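Local structure of cellulosomal scaffoldin adaptor protein B (Acetivibrio cellulolyticus, 3BWZ) at residues 46-51 against 116-121; 38-43 against 86-91. The protein is a cellulosomal scaffoldin, of which this chain is a type II cohesin module, probably a docking site for type II dockerins in cellulosome assembly. One frame throughout, in Å; residues are numbered along the deposited sequence. Where two conformers were deposited one is given.

From the N terminus, the chain runs through strand 34-42, which carries residues 38-43, and almost at once enters 46-51 on strand 48-51. Contact 2 closes the first loop, returning 86-91 to 38-43 after 42 residues. Contact 1 closes a longer one, bringing 116-121 back to 46-51 after 64 residues that include helix 98-104. The loops cross rather than nest, because 86-91 falls between 46-51 and 116-121. Contact 2 joins strand 34-42 to 88-94, and contact 1 joins 48-51 to 111-120, in the cohesin beta-sandwich. Tyr43 of contact 2 packs on contact 1: Phe118 CE2 approaches Tyr43 CG at 3.6 Å, and Pro50 CD lies 3.3 Å from Tyr43 OH.

Contact 1. Residues 46-51 against 116-121; sequences AVLQPV and VKFKVL
Leu48 and Phe118 both carry CG anti to the carbonyl carbon (chi1 -61° and -67°), and their side chains meet at about a right angle on the buried side. Leu48 CB comes 3.8 Å from Phe118 CD2, while Leu48 CD1 reaches over one face of the ring. Pro50 adds its CB 4.0 Å from Phe118 CE2. Leu48 and Val120 lie side by side, pointing the same way, and meet through Leu48 CD2 and Val120 CG2; Ile128 of strand 126-130 also touches Leu48 and Phe118, so large apolar groups suit this face of the cohesin sandwich. Here the short strand 48-51 runs antiparallel to 116-120, their N-to-C directions 137° apart. Gln49 and Lys119 form the hydrogen-bonded pair: Gln49 N donates to Lys119 O at 3.0 Å and Lys119 N to Gln49 O at 2.8 Å. Proline suits the next position, a non-hydrogen-bonded one where no N-H to Phe118 is needed. On the other face Val51 CG2 lies against Lys117 CB; the Lys117 chain then leads away, its NZ hydrogen-bonded to Thr23 OG1. Val51 N still bonds Lys117 O, but a water takes over the return link, donating to Val51 O at 2.7 Å and accepting from Lys117 N at 3.0 Å.

Contact 2. Residues 38-43 against 86-91; sequences QLNMKY and KGILNF
Met41 and Leu89 face each other as a hydrogen-bonded pair where strand 34-42 runs antiparallel to 88-94 in the cohesin beta-sandwich. Among the backbone bonds, Met41 N reaches Leu89 O at 2.8 Å and Leu89 N returns to Met41 O; Leu39 and Phe91 are bonded in the same double fashion. Tyr43 N to Gly87 O carries the bonding back past the start of strand 88-94. There Gly87 and Ile88 both face Asp83 in a G1 bulge of the adjoining hairpin. Gly87 has the positive phi (80°) expected at this bulge, and, having no side chain, it leaves Tyr43 O room close by.

Two aromatic rings carry much of the apolar contact. On the buried face of Leu39, Met41, Leu89 and Phe91, Phe91 CG lies between the backbone N and the carbonyl carbon (chi1 58°), which brings the ring across to 38-43: Leu39 CB sits over one face, 4.3 Å from the Phe91 ring centroid, and in the conformer given Met41 SD meets the ring edge 3.7 Å from Phe91 CE2, a Met-aromatic contact. Ile26 of strand 21-29 also packs on Leu39, Met41 and Phe91, in keeping with the apolar residues here. The bare Gly87 CA lets the Tyr43 ring settle over it, 3.7 Å from CA to the ring centroid, while Leu89 CG touches the ring's edge at Tyr43 CE2.

The polar contact at this end belongs to Lys42, long and flexible enough to curl back. Its NZ donates to two carbonyls: Lys86 O at 2.9 Å, nearly in line with the C=O, and Tyr43 O at 2.8 Å, where NZ stands 50° out of the carbonyl plane.

Contact 1. Residues 46-51 against 116-121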
loop_
_atom_site.group_PDB
_atom_site.type_symbol
_atom_site.label_atom_id
_atom_site.label_comp_id
_atom_site.label_asym_id
_atom_site.label_seq_id
_atom_site.Cartn_x
_atom_site.Cartn_y
_atom_site.Cartn_z
ATOM N N ALA A 46 -8.452 -13.059 -10.009
ATOM C CA ALA A 46 -9.609 -13.312 -10.874
ATOM C C ALA A 46 -10.544 -12.110 -10.909
ATOM O O ALA A 46 -11.351 -11.982 -11.830
ATOM C CB ALA A 46 -10.389 -14.564 -10.434
ATOM N N VAL A 47 -10.480 -11.275 -9.884
ATOM C CA VAL A 47 -11.457 -10.201 -9.706
ATOM C C VAL A 47 -10.901 -8.823 -10.014
ATOM O O VAL A 47 -11.607 -8.001 -10.583
ATOM C CB VAL A 47 -12.056 -10.262 -8.288
ATOM C CG1 VAL A 47 -13.095 -9.153 -8.082
ATOM C CG2 VAL A 47 -12.703 -11.624 -8.037
ATOM N N LEU A 48 -9.656 -8.576 -9.613
ATOM C CA LEU A 48 -9.023 -7.267 -9.743
ATOM C C LEU A 48 -7.679 -7.416 -10.429
ATOM O O LEU A 48 -6.985 -8.419 -10.215
ATOM C CB LEU A 48 -8.780 -6.635 -8.367
ATOM C CG LEU A 48 -10.019 -6.369 -7.498
ATOM C CD1 LEU A 48 -9.569 -5.775 -6.168
ATOM C CD2 LEU A 48 -11.052 -5.468 -8.196
ATOM N N GLN A 49 -7.287 -6.388 -11.177
ATOM C CA GLN A 49 -5.977 -6.366 -11.845
ATOM C C GLN A 49 -5.282 -5.050 -11.548
ATOM O O GLN A 49 -5.825 -3.996 -11.859
ATOM C CB GLN A 49 -6.136 -6.482 -13.348
ATOM C CG GLN A 49 -4.822 -6.402 -14.102
ATOM C CD GLN A 49 -4.964 -6.457 -15.598
ATOM O OE1 GLN A 49 -4.112 -7.048 -16.314
ATOM N NE2 GLN A 49 -6.006 -5.886 -16.084
ATOM N N PRO A 50 -4.060 -5.073 -10.971
ATOM C CA PRO A 50 -3.382 -3.811 -10.682
ATOM C C PRO A 50 -2.890 -3.164 -11.976
ATOM O O PRO A 50 -2.296 -3.835 -12.845
ATOM C CB PRO A 50 -2.229 -4.239 -9.761
ATOM C CG PRO A 50 -1.960 -5.641 -10.124
ATOM C CD PRO A 50 -3.274 -6.234 -10.512
ATOM N N VAL A 51 -3.111 -1.862 -12.084
ATOM C CA VAL A 51 -2.760 -1.055 -13.236
ATOM C C VAL A 51 -2.121 0.241 -12.754
ATOM O O VAL A 51 -2.426 0.744 -11.674
ATOM C CB VAL A 51 -3.987 -0.740 -14.116
ATOM C CG1 VAL A 51 -4.556 -2.036 -14.695
ATOM C CG2 VAL A 51 -5.048 0.064 -13.359
ATOM N N VAL A 116 -2.290 2.001 -5.175
ATOM C CA VAL A 116 -2.431 0.889 -6.113
ATOM C C VAL A 116 -3.816 0.988 -6.715
ATOM O O VAL A 116 -4.816 0.914 -6.011
ATOM C CB VAL A 116 -2.217 -0.504 -5.460
ATOM C CG1 VAL A 116 -2.367 -1.595 -6.538
ATOM C CG2 VAL A 116 -0.865 -0.566 -4.796
ATOM N N LYS A 117 -3.864 1.136 -8.037
ATOM C CA LYS A 117 -5.104 1.149 -8.773
ATOM C C LYS A 117 -5.403 -0.256 -9.281
ATOM O O LYS A 117 -4.522 -0.957 -9.749
ATOM C CB LYS A 117 -5.014 2.146 -9.911
ATOM C CG LYS A 117 -4.993 3.573 -9.394
ATOM C CD LYS A 117 -4.662 4.572 -10.480
ATOM C CE LYS A 117 -4.790 5.977 -9.991
ATOM N NZ LYS A 117 -6.205 6.401 -9.859
ATOM N N PHE A 118 -6.679 -0.613 -9.223
ATOM C CA PHE A 118 -7.156 -1.909 -9.673
ATOM C C PHE A 118 -8.282 -1.759 -10.667
ATOM O O PHE A 118 -9.260 -1.062 -10.407
ATOM C CB PHE A 118 -7.659 -2.769 -8.506
ATOM C CG PHE A 118 -6.604 -3.201 -7.543
ATOM C CD1 PHE A 118 -6.370 -2.491 -6.371
ATOM C CD2 PHE A 118 -5.871 -4.344 -7.773
ATOM C CE1 PHE A 118 -5.408 -2.915 -5.487
ATOM C CE2 PHE A 118 -4.917 -4.774 -6.884
ATOM C CZ PHE A 118 -4.698 -4.059 -5.741
ATOM N N LYS A 119 -8.154 -2.444 -11.793
ATOM C CA LYS A 119 -9.251 -2.595 -12.741
ATOM C C LYS A 119 -10.148 -3.737 -12.288
ATOM O O LYS A 119 -9.665 -4.824 -11.959
ATOM C CB LYS A 119 -8.676 -2.863 -14.126
ATOM C CG LYS A 119 -9.587 -3.068 -15.333
ATOM C CD LYS A 119 -8.820 -3.797 -16.494
ATOM C CE LYS A 119 -7.523 -3.116 -16.928
ATOM N NZ LYS A 119 -6.727 -3.948 -17.913
ATOM N N VAL A 120 -11.460 -3.498 -12.293
ATOM C CA VAL A 120 -12.429 -4.503 -11.886
ATOM C C VAL A 120 -12.716 -5.435 -13.065
ATOM O O VAL A 120 -13.309 -5.023 -14.072
ATOM C CB VAL A 120 -13.740 -3.851 -11.387
ATOM C CG1 VAL A 120 -14.757 -4.920 -11.020
ATOM C CG2 VAL A 120 -13.434 -2.915 -10.199
ATOM N N LEU A 121 -12.288 -6.680 -12.922
ATOM C CA LEU A 121 -12.503 -7.699 -13.958
ATOM C C LEU A 121 -13.880 -8.350 -13.845
ATOM O O LEU A 121 -14.494 -8.695 -14.861
ATOM C CB LEU A 121 -11.447 -8.801 -13.865
ATOM C CG LEU A 121 -9.991 -8.325 -13.937
ATOM C CD1 LEU A 121 -9.018 -9.521 -13.851
ATOM C CD2 LEU A 121 -9.734 -7.476 -15.179
HETATM O O HOH W 1 -1.344 1.812 -9.434
#

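Contact 2. Residues 38-43 against 86-91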
loop_
_atom_site.group_PDB
_atom_site.type_symbol
_atom_site.label_atom_id
_atom_site.label_comp_id
_atom_site.label_asym_id
_atom_site.label_seq_id
_atom_site.Cartn_x
_atom_site.Cartn_y
_atom_site.Cartn_z
ATOM N N GLN A 38 7.991 -1.510 4.112
ATOM C CA GLN A 38 7.835 -2.647 3.236
ATOM C C GLN A 38 6.441 -3.211 3.500
ATOM O O GLN A 38 6.066 -3.414 4.664
ATOM C CB GLN A 38 8.888 -3.735 3.466
ATOM C CG GLN A 38 8.663 -4.915 2.559
ATOM C CD GLN A 38 9.655 -6.052 2.694
ATOM O OE1 GLN A 38 10.461 -6.108 3.642
ATOM N NE2 GLN A 38 9.561 -6.998 1.783
ATOM N N LEU A 39 5.685 -3.453 2.427
ATOM C CA LEU A 39 4.305 -3.901 2.510
ATOM C C LEU A 39 4.084 -5.105 1.628
ATOM O O LEU A 39 4.674 -5.222 0.561
ATOM C CB LEU A 39 3.348 -2.772 2.110
ATOM C CG LEU A 39 3.520 -1.469 2.900
ATOM C CD1 LEU A 39 2.629 -0.396 2.315
ATOM C CD2 LEU A 39 3.221 -1.628 4.389
ATOM N N ASN A 40 3.181 -5.970 2.064
ATOM C CA ASN A 40 2.799 -7.164 1.327
ATOM C C ASN A 40 1.292 -7.172 1.194
ATOM O O ASN A 40 0.583 -7.432 2.169
ATOM C CB ASN A 40 3.305 -8.403 2.077
ATOM C CG ASN A 40 3.148 -9.666 1.293
ATOM O OD1 ASN A 40 2.301 -10.547 1.635
ATOM N ND2 ASN A 40 3.914 -9.793 0.238
ATOM N N MET A 41 0.827 -6.903 -0.019
ATOM C CA MET A 41 -0.597 -6.788 -0.325
ATOM C C MET A 41 -1.072 -8.033 -1.050
ATOM O O MET A 41 -0.353 -8.628 -1.855
ATOM C CB MET A 41 -0.893 -5.603 -1.194
ATOM C CG MET A 41 -0.686 -4.315 -0.489
ATOM S SD MET A 41 -0.926 -2.907 -1.555
ATOM C CE MET A 41 -2.679 -2.963 -1.903
ATOM N N LYS A 42 -2.318 -8.414 -0.789
ATOM C CA LYS A 42 -2.970 -9.554 -1.420
ATOM C C LYS A 42 -4.311 -9.130 -2.003
ATOM O O LYS A 42 -5.076 -8.402 -1.390
ATOM C CB LYS A 42 -3.176 -10.664 -0.384
ATOM C CG LYS A 42 -3.842 -11.931 -0.882
ATOM C CD LYS A 42 -2.915 -12.779 -1.720
ATOM C CE LYS A 42 -3.606 -14.014 -2.251
ATOM N NZ LYS A 42 -4.646 -13.684 -3.263
ATOM N N TYR A 43 -4.573 -9.604 -3.206
ATOM C CA TYR A 43 -5.851 -9.378 -3.884
ATOM C C TYR A 43 -6.194 -10.633 -4.664
ATOM O O TYR A 43 -5.342 -11.509 -4.847
ATOM C CB TYR A 43 -5.801 -8.130 -4.798
ATOM C CG TYR A 43 -4.828 -8.283 -5.935
ATOM C CD1 TYR A 43 -5.234 -8.720 -7.180
ATOM C CD2 TYR A 43 -3.481 -8.063 -5.740
ATOM C CE1 TYR A 43 -4.338 -8.918 -8.212
ATOM C CE2 TYR A 43 -2.559 -8.250 -6.768
ATOM C CZ TYR A 43 -2.986 -8.684 -8.000
ATOM O OH TYR A 43 -2.059 -8.908 -8.992
ATOM N N LYS A 86 -0.860 -15.209 -8.305
ATOM C CA LYS A 86 -1.383 -15.420 -6.958
ATOM C C LYS A 86 -2.052 -14.166 -6.377
ATOM O O LYS A 86 -2.787 -14.251 -5.426
ATOM C CB LYS A 86 -0.279 -15.918 -6.010
ATOM C CG LYS A 86 0.336 -17.251 -6.431
ATOM C CD LYS A 86 1.170 -17.879 -5.319
ATOM C CE LYS A 86 1.924 -19.104 -5.790
ATOM N NZ LYS A 86 2.894 -18.761 -6.874
ATOM N N GLY A 87 -1.754 -13.012 -6.943
ATOM C CA GLY A 87 -2.280 -11.751 -6.442
ATOM C C GLY A 87 -1.529 -11.223 -5.242
ATOM O O GLY A 87 -2.148 -10.810 -4.259
ATOM N N ILE A 88 -0.192 -11.165 -5.334
ATOM C CA ILE A 88 0.634 -10.673 -4.232
ATOM C C ILE A 88 1.508 -9.531 -4.752
ATOM O O ILE A 88 2.213 -9.704 -5.743
ATOM C CB ILE A 88 1.557 -11.776 -3.646
ATOM C CG1 ILE A 88 0.752 -12.968 -3.132
ATOM C CG2 ILE A 88 2.457 -11.187 -2.532
ATOM C CD1 ILE A 88 1.608 -14.205 -2.939
ATOM N N LEU A 89 1.476 -8.387 -4.071
ATOM C CA LEU A 89 2.336 -7.253 -4.369
ATOM C C LEU A 89 3.214 -7.050 -3.131
ATOM O O LEU A 89 2.710 -6.731 -2.056
ATOM C CB LEU A 89 1.521 -5.970 -4.617
ATOM C CG LEU A 89 0.373 -6.075 -5.625
ATOM C CD1 LEU A 89 -0.362 -4.726 -5.718
ATOM C CD2 LEU A 89 0.872 -6.516 -6.995
ATOM N N ASN A 90 4.519 -7.209 -3.289
ATOM C CA ASN A 90 5.477 -7.027 -2.186
ATOM C C ASN A 90 6.394 -5.892 -2.615
ATOM O O ASN A 90 7.052 -5.998 -3.631
ATOM C CB ASN A 90 6.232 -8.356 -1.955
ATOM C CG ASN A 90 7.250 -8.362 -0.792
ATOM O OD1 ASN A 90 7.537 -9.473 -0.198
ATOM N ND2 ASN A 90 7.943 -7.314 -0.599
ATOM N N PHE A 91 6.411 -4.796 -1.870
ATOM C CA PHE A 91 7.201 -3.659 -2.270
ATOM C C PHE A 91 7.748 -2.922 -1.077
ATOM O O PHE A 91 7.221 -3.000 0.028
ATOM C CB PHE A 91 6.398 -2.711 -3.181
ATOM C CG PHE A 91 5.125 -2.197 -2.560
ATOM C CD1 PHE A 91 5.089 -1.005 -1.858
ATOM C CD2 PHE A 91 3.933 -2.925 -2.688
ATOM C CE1 PHE A 91 3.904 -0.567 -1.279
ATOM C CE2 PHE A 91 2.753 -2.474 -2.133
ATOM C CZ PHE A 91 2.758 -1.285 -1.443
#